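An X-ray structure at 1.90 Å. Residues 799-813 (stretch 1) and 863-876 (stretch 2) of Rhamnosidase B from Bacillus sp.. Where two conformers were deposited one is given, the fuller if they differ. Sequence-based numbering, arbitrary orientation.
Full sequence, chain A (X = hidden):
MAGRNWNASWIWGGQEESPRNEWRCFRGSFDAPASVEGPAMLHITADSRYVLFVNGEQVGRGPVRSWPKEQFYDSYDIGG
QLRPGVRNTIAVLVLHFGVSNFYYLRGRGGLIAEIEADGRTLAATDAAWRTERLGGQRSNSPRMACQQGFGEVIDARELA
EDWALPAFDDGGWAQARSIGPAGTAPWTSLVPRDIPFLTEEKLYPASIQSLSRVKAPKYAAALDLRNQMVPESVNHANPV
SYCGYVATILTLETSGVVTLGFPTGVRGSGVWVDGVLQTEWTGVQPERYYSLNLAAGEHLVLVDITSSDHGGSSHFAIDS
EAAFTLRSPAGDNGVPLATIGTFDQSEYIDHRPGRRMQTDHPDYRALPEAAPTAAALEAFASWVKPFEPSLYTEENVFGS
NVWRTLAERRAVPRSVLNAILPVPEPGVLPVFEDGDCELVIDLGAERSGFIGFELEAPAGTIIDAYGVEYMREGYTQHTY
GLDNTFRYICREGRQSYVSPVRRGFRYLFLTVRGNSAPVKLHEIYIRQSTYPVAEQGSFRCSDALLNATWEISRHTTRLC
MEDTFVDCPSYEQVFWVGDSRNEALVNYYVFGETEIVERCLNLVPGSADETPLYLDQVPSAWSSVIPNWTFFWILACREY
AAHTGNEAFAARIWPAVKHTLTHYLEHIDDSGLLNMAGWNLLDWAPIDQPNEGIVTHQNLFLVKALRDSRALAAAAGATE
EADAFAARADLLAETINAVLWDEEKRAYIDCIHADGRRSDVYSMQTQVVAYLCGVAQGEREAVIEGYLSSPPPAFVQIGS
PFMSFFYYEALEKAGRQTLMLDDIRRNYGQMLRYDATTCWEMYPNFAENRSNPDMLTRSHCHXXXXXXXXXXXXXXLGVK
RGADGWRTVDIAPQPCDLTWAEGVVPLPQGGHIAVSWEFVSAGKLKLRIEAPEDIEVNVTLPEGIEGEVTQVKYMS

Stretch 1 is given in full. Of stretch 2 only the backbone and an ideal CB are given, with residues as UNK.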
# COMPACT_ATOMS: atom_id res chain seq x y z
N GLY A 799 0.49 2.78 -20.59
CA GLY A 799 -0.29 1.78 -19.88
C GLY A 799 -0.85 2.13 -18.52
O GLY A 799 -1.55 1.32 -17.92
N SER A 800 -0.55 3.32 -18.01
CA SER A 800 -1.07 3.71 -16.70
C SER A 800 -1.26 5.22 -16.60
O SER A 800 -0.58 5.99 -17.28
CB SER A 800 -0.10 3.28 -15.60
OG SER A 800 1.10 4.03 -15.67
N PRO A 801 -2.20 5.66 -15.75
CA PRO A 801 -2.43 7.10 -15.59
C PRO A 801 -1.17 7.74 -15.01
O PRO A 801 -1.00 8.96 -15.08
CB PRO A 801 -3.61 7.16 -14.62
CG PRO A 801 -4.35 5.86 -14.90
CD PRO A 801 -3.20 4.88 -15.00
N PHE A 802 -0.31 6.91 -14.44
CA PHE A 802 0.95 7.37 -13.87
C PHE A 802 1.76 7.99 -15.00
O PHE A 802 2.25 9.12 -14.90
CB PHE A 802 1.72 6.19 -13.28
CG PHE A 802 3.14 6.51 -12.88
CD1 PHE A 802 4.20 5.76 -13.37
CD2 PHE A 802 3.42 7.56 -12.00
CE1 PHE A 802 5.52 6.03 -12.98
CE2 PHE A 802 4.73 7.84 -11.61
CZ PHE A 802 5.78 7.07 -12.10
N MET A 803 1.88 7.24 -16.09
CA MET A 803 2.61 7.69 -17.26
C MET A 803 1.84 8.84 -17.91
O MET A 803 2.44 9.76 -18.47
CB MET A 803 2.78 6.53 -18.25
CG MET A 803 3.63 6.84 -19.47
SD MET A 803 5.33 7.34 -19.08
CE MET A 803 5.46 8.83 -20.10
N SER A 804 0.51 8.80 -17.82
CA SER A 804 -0.32 9.87 -18.38
C SER A 804 0.08 11.22 -17.78
O SER A 804 0.04 12.24 -18.46
CB SER A 804 -1.80 9.62 -18.09
OG SER A 804 -2.33 8.58 -18.91
N PHE A 805 0.48 11.21 -16.51
CA PHE A 805 0.88 12.44 -15.83
C PHE A 805 2.03 13.11 -16.57
O PHE A 805 2.00 14.31 -16.83
CB PHE A 805 1.30 12.14 -14.38
CG PHE A 805 1.41 13.36 -13.51
CD1 PHE A 805 2.38 14.33 -13.75
CD2 PHE A 805 0.55 13.53 -12.42
CE1 PHE A 805 2.49 15.46 -12.93
CE2 PHE A 805 0.66 14.65 -11.59
CZ PHE A 805 1.63 15.61 -11.85
N PHE A 806 3.05 12.32 -16.89
CA PHE A 806 4.21 12.84 -17.61
C PHE A 806 3.78 13.30 -19.00
O PHE A 806 4.27 14.30 -19.52
CB PHE A 806 5.30 11.77 -17.69
CG PHE A 806 5.85 11.37 -16.35
CD1 PHE A 806 6.55 12.29 -15.57
CD2 PHE A 806 5.66 10.08 -15.85
CE1 PHE A 806 7.05 11.93 -14.31
CE2 PHE A 806 6.16 9.72 -14.60
CZ PHE A 806 6.85 10.64 -13.83
N TYR A 807 2.85 12.57 -19.60
CA TYR A 807 2.35 12.90 -20.93
C TYR A 807 1.66 14.27 -20.90
O TYR A 807 1.83 15.09 -21.82
CB TYR A 807 1.37 11.82 -21.40
CG TYR A 807 0.71 12.09 -22.73
CD1 TYR A 807 1.45 12.46 -23.86
CD2 TYR A 807 -0.67 11.95 -22.87
CE1 TYR A 807 0.83 12.68 -25.09
CE2 TYR A 807 -1.30 12.16 -24.09
CZ TYR A 807 -0.54 12.53 -25.19
OH TYR A 807 -1.17 12.73 -26.39
N TYR A 808 0.90 14.53 -19.84
CA TYR A 808 0.20 15.81 -19.71
C TYR A 808 1.20 16.95 -19.50
O TYR A 808 1.00 18.06 -19.98
CB TYR A 808 -0.81 15.76 -18.56
CG TYR A 808 -1.92 14.74 -18.76
CD1 TYR A 808 -2.23 14.24 -20.03
CD2 TYR A 808 -2.67 14.28 -17.68
CE1 TYR A 808 -3.26 13.30 -20.21
CE2 TYR A 808 -3.70 13.34 -17.85
CZ TYR A 808 -3.98 12.85 -19.11
OH TYR A 808 -5.00 11.93 -19.28
N GLU A 809 2.28 16.68 -18.77
CA GLU A 809 3.29 17.71 -18.55
C GLU A 809 3.87 18.08 -19.92
O GLU A 809 4.19 19.25 -20.17
CB GLU A 809 4.39 17.21 -17.62
CG GLU A 809 4.00 17.19 -16.14
CD GLU A 809 5.16 16.82 -15.22
OE1 GLU A 809 5.60 15.65 -15.24
OE2 GLU A 809 5.64 17.71 -14.49
N ALA A 810 4.00 17.08 -20.79
CA ALA A 810 4.52 17.30 -22.13
C ALA A 810 3.52 18.11 -22.96
O ALA A 810 3.91 19.02 -23.70
CB ALA A 810 4.80 15.96 -22.81
N LEU A 811 2.23 17.78 -22.85
CA LEU A 811 1.20 18.51 -23.60
C LEU A 811 1.14 19.97 -23.14
O LEU A 811 0.87 20.86 -23.94
CB LEU A 811 -0.17 17.84 -23.44
CG LEU A 811 -0.34 16.45 -24.06
CD1 LEU A 811 -1.74 15.92 -23.76
CD2 LEU A 811 -0.12 16.53 -25.57
N GLU A 812 1.39 20.20 -21.86
CA GLU A 812 1.37 21.56 -21.32
C GLU A 812 2.54 22.33 -21.94
O GLU A 812 2.38 23.46 -22.40
CB GLU A 812 1.51 21.53 -19.80
CG GLU A 812 1.71 22.90 -19.16
CD GLU A 812 0.51 23.82 -19.34
OE1 GLU A 812 0.68 25.05 -19.19
OE2 GLU A 812 -0.61 23.33 -19.60
N LYS A 813 3.70 21.69 -21.96
CA LYS A 813 4.91 22.28 -22.52
C LYS A 813 4.71 22.58 -24.01
O LYS A 813 5.21 23.58 -24.53
CB LYS A 813 6.09 21.33 -22.34
CG LYS A 813 7.42 21.81 -22.90
CD LYS A 813 8.51 20.78 -22.66
CE LYS A 813 9.85 21.23 -23.23
NZ LYS A 813 10.37 22.45 -22.54
N UNK A 863 -2.88 6.90 -6.05
CA UNK A 863 -2.75 8.34 -6.19
C UNK A 863 -1.73 8.77 -7.23
O UNK A 863 -1.71 9.93 -7.63
CB UNK A 863 -2.38 8.95 -4.84
N UNK A 864 -0.88 7.86 -7.69
CA UNK A 864 0.09 8.25 -8.70
C UNK A 864 -0.66 8.48 -10.02
O UNK A 864 -0.10 9.00 -10.99
CB UNK A 864 1.18 7.19 -8.86
N UNK A 865 -1.94 8.13 -10.01
CA UNK A 865 -2.82 8.27 -11.17
C UNK A 865 -3.78 9.46 -11.05
O UNK A 865 -4.66 9.63 -11.89
CB UNK A 865 -3.62 6.98 -11.36
N UNK A 866 -3.62 10.29 -10.01
CA UNK A 866 -4.53 11.42 -9.80
C UNK A 866 -4.21 12.71 -10.56
O UNK A 866 -4.57 13.81 -10.12
CB UNK A 866 -4.56 11.74 -8.30
N UNK A 867 -3.55 12.58 -11.71
CA UNK A 867 -3.17 13.73 -12.53
C UNK A 867 -4.17 14.89 -12.65
O UNK A 867 -3.80 16.05 -12.49
CB UNK A 867 -2.87 13.22 -13.94
N UNK A 868 -5.46 14.59 -12.93
CA UNK A 868 -6.43 15.69 -13.06
C UNK A 868 -6.46 16.64 -11.86
O UNK A 868 -6.73 17.84 -12.03
CB UNK A 868 -7.83 15.11 -13.27
N UNK A 869 -6.18 16.12 -10.67
CA UNK A 869 -6.17 16.95 -9.48
C UNK A 869 -5.13 18.05 -9.53
O UNK A 869 -5.22 19.05 -8.82
CB UNK A 869 -5.93 16.08 -8.24
N UNK A 870 -4.13 17.86 -10.38
CA UNK A 870 -3.06 18.84 -10.54
C UNK A 870 -3.25 19.67 -11.81
O UNK A 870 -3.22 20.90 -11.77
CB UNK A 870 -1.70 18.14 -10.57
N UNK A 871 -3.45 19.00 -12.95
CA UNK A 871 -3.58 19.71 -14.22
C UNK A 871 -4.79 20.61 -14.43
O UNK A 871 -4.68 21.62 -15.11
CB UNK A 871 -3.58 18.67 -15.34
N UNK A 872 -5.94 20.25 -13.85
CA UNK A 872 -7.12 21.08 -14.04
C UNK A 872 -6.91 22.45 -13.38
O UNK A 872 -7.24 23.48 -13.96
CB UNK A 872 -8.36 20.39 -13.47
N UNK A 873 -6.33 22.45 -12.18
CA UNK A 873 -6.08 23.72 -11.51
C UNK A 873 -4.89 24.48 -12.09
O UNK A 873 -4.90 25.71 -12.13
CB UNK A 873 -5.85 23.48 -10.02
N UNK A 874 -3.88 23.76 -12.54
CA UNK A 874 -2.67 24.39 -13.08
C UNK A 874 -2.73 24.75 -14.57
O UNK A 874 -2.53 25.90 -14.96
CB UNK A 874 -1.48 23.46 -12.85
N UNK A 875 -3.00 23.75 -15.41
CA UNK A 875 -3.04 23.98 -16.85
C UNK A 875 -4.29 24.66 -17.39
O UNK A 875 -4.21 25.46 -18.32
CB UNK A 875 -2.88 22.64 -17.56
N UNK A 876 -5.45 24.35 -16.81
CA UNK A 876 -6.74 24.87 -17.27
C UNK A 876 -7.26 26.09 -16.52
O UNK A 876 -7.49 27.15 -17.12
CB UNK A 876 -7.79 23.76 -17.17

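Position 863 opens a 3-10 segment, its ideal CB beyond reach of stretch 1, so the contact sets no demand; the deposited residue is Ala863.

At 864, CA-to-CB points sideways, but the ideal CB lies 3.9 Å from Phe802 CD2, beside an open ring face. A flat aromatic or a long apolar chain would suit. The residue is Trp864. With chi1 in p, its six-membered ring forms an offset stack on the Phe802 ring, centroids 3.9 Å apart and planes at 8°, while Phe802 CB sits over the face of its five-membered ring.

At 865 the ideal CB is only 3.3 Å from Pro801 CB, which leaves little space on that side and favours a small side chain. Ser865 fits, its OG bonded elsewhere in the structure.

Position 866 points away, leaving its choice open; it is Ala866.

At 867 the CB points toward the helix, 3.8 Å from Phe805 CD2 and 3.9 Å from Tyr808 CD2. With two rings so near, a methyl group is the natural filling. Ala867 supplies it, and its backbone N donates to a water that in turn donates to Pro801 O and Trp864 O, joining the two backbones.

Position 868 points away, and its phi of -52° suits a proline at a helix start: Pro868. At 869 a CB would be crowded by the carbonyl O of 866, 3.2 Å away, so glycine is favoured, and Gly869 it is.

At 870 the CB points toward stretch 1, 4.3 Å from Phe805 CE2, with Glu809 further along offering carboxylate oxygens. An apolar or aromatic chain would suit, preferably with a polar tip. Tyr870 lays its ring near parallel to that of Phe805 but slid apart, and its OH shares a water with Glu809 OE2.

Position 871 points toward stretch 1 with its ideal CB 5.1 Å from Tyr808 CD2, space for a large apolar group. Phe871 fills it: its edge meets the face of Phe805, its own face receives the edge of Tyr808, and Tyr808 CB lies over it, 3.5 Å from the ring centroid.

Positions 872 and 873 are out of reach: Leu872 and Gly873. Position 874 points toward stretch 1 but touches nothing; Ser874 OG donates to Tyr870 O.

At 875 the ideal CB lies 3.1 Å from Glu812 OE2, so a small donor is wanted: serine or perhaps threonine. Ser875 OG donates to Glu812 OE2 at 2.6 Å.

Position 876, sideways and without contact, is Ile876.

Stretch 2, residues 863-876: AWSAAPGYFLGSSI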
# COMPACT_ATOMS: atom_id res chain seq x y z
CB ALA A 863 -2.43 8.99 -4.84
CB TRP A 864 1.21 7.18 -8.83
CG TRP A 864 0.91 5.94 -9.63
CD1 TRP A 864 -0.30 5.49 -10.08
CD2 TRP A 864 1.88 4.98 -10.09
NE1 TRP A 864 -0.15 4.32 -10.79
CE2 TRP A 864 1.18 3.98 -10.80
CE3 TRP A 864 3.27 4.86 -9.95
CZ2 TRP A 864 1.82 2.88 -11.39
CZ3 TRP A 864 3.91 3.77 -10.54
CH2 TRP A 864 3.19 2.80 -11.25
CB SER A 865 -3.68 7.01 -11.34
OG SER A 865 -2.90 5.86 -11.62
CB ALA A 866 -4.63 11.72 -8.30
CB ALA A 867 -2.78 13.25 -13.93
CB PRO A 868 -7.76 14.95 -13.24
CG PRO A 868 -7.33 13.68 -13.94
CD PRO A 868 -6.11 13.29 -13.16
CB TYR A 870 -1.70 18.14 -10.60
CG TYR A 870 -0.55 19.04 -11.01
CD1 TYR A 870 -0.00 19.97 -10.12
CD2 TYR A 870 0.01 18.94 -12.28
CE1 TYR A 870 1.08 20.79 -10.50
CE2 TYR A 870 1.08 19.74 -12.67
CZ TYR A 870 1.61 20.66 -11.77
OH TYR A 870 2.68 21.44 -12.16
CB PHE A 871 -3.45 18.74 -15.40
CG PHE A 871 -2.09 18.12 -15.50
CD1 PHE A 871 -1.82 16.88 -14.92
CD2 PHE A 871 -1.04 18.81 -16.11
CE1 PHE A 871 -0.54 16.35 -14.93
CE2 PHE A 871 0.25 18.29 -16.13
CZ PHE A 871 0.50 17.05 -15.53
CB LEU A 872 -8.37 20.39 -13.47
CG LEU A 872 -8.76 19.12 -14.24
CD1 LEU A 872 -9.99 18.46 -13.60
CD2 LEU A 872 -9.04 19.47 -15.70
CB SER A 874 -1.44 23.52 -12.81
OG SER A 874 -1.52 22.28 -13.51
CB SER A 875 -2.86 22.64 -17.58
OG SER A 875 -1.53 22.16 -17.45
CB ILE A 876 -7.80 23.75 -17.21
CG1 ILE A 876 -7.24 22.48 -17.86
CG2 ILE A 876 -9.08 24.18 -17.92
CD1 ILE A 876 -6.79 22.65 -19.30
O HOH W 1 -1.58 10.51 -12.89
O HOH W 2 4.52 20.16 -14.12
O HOH W 3 -1.69 26.45 -19.02
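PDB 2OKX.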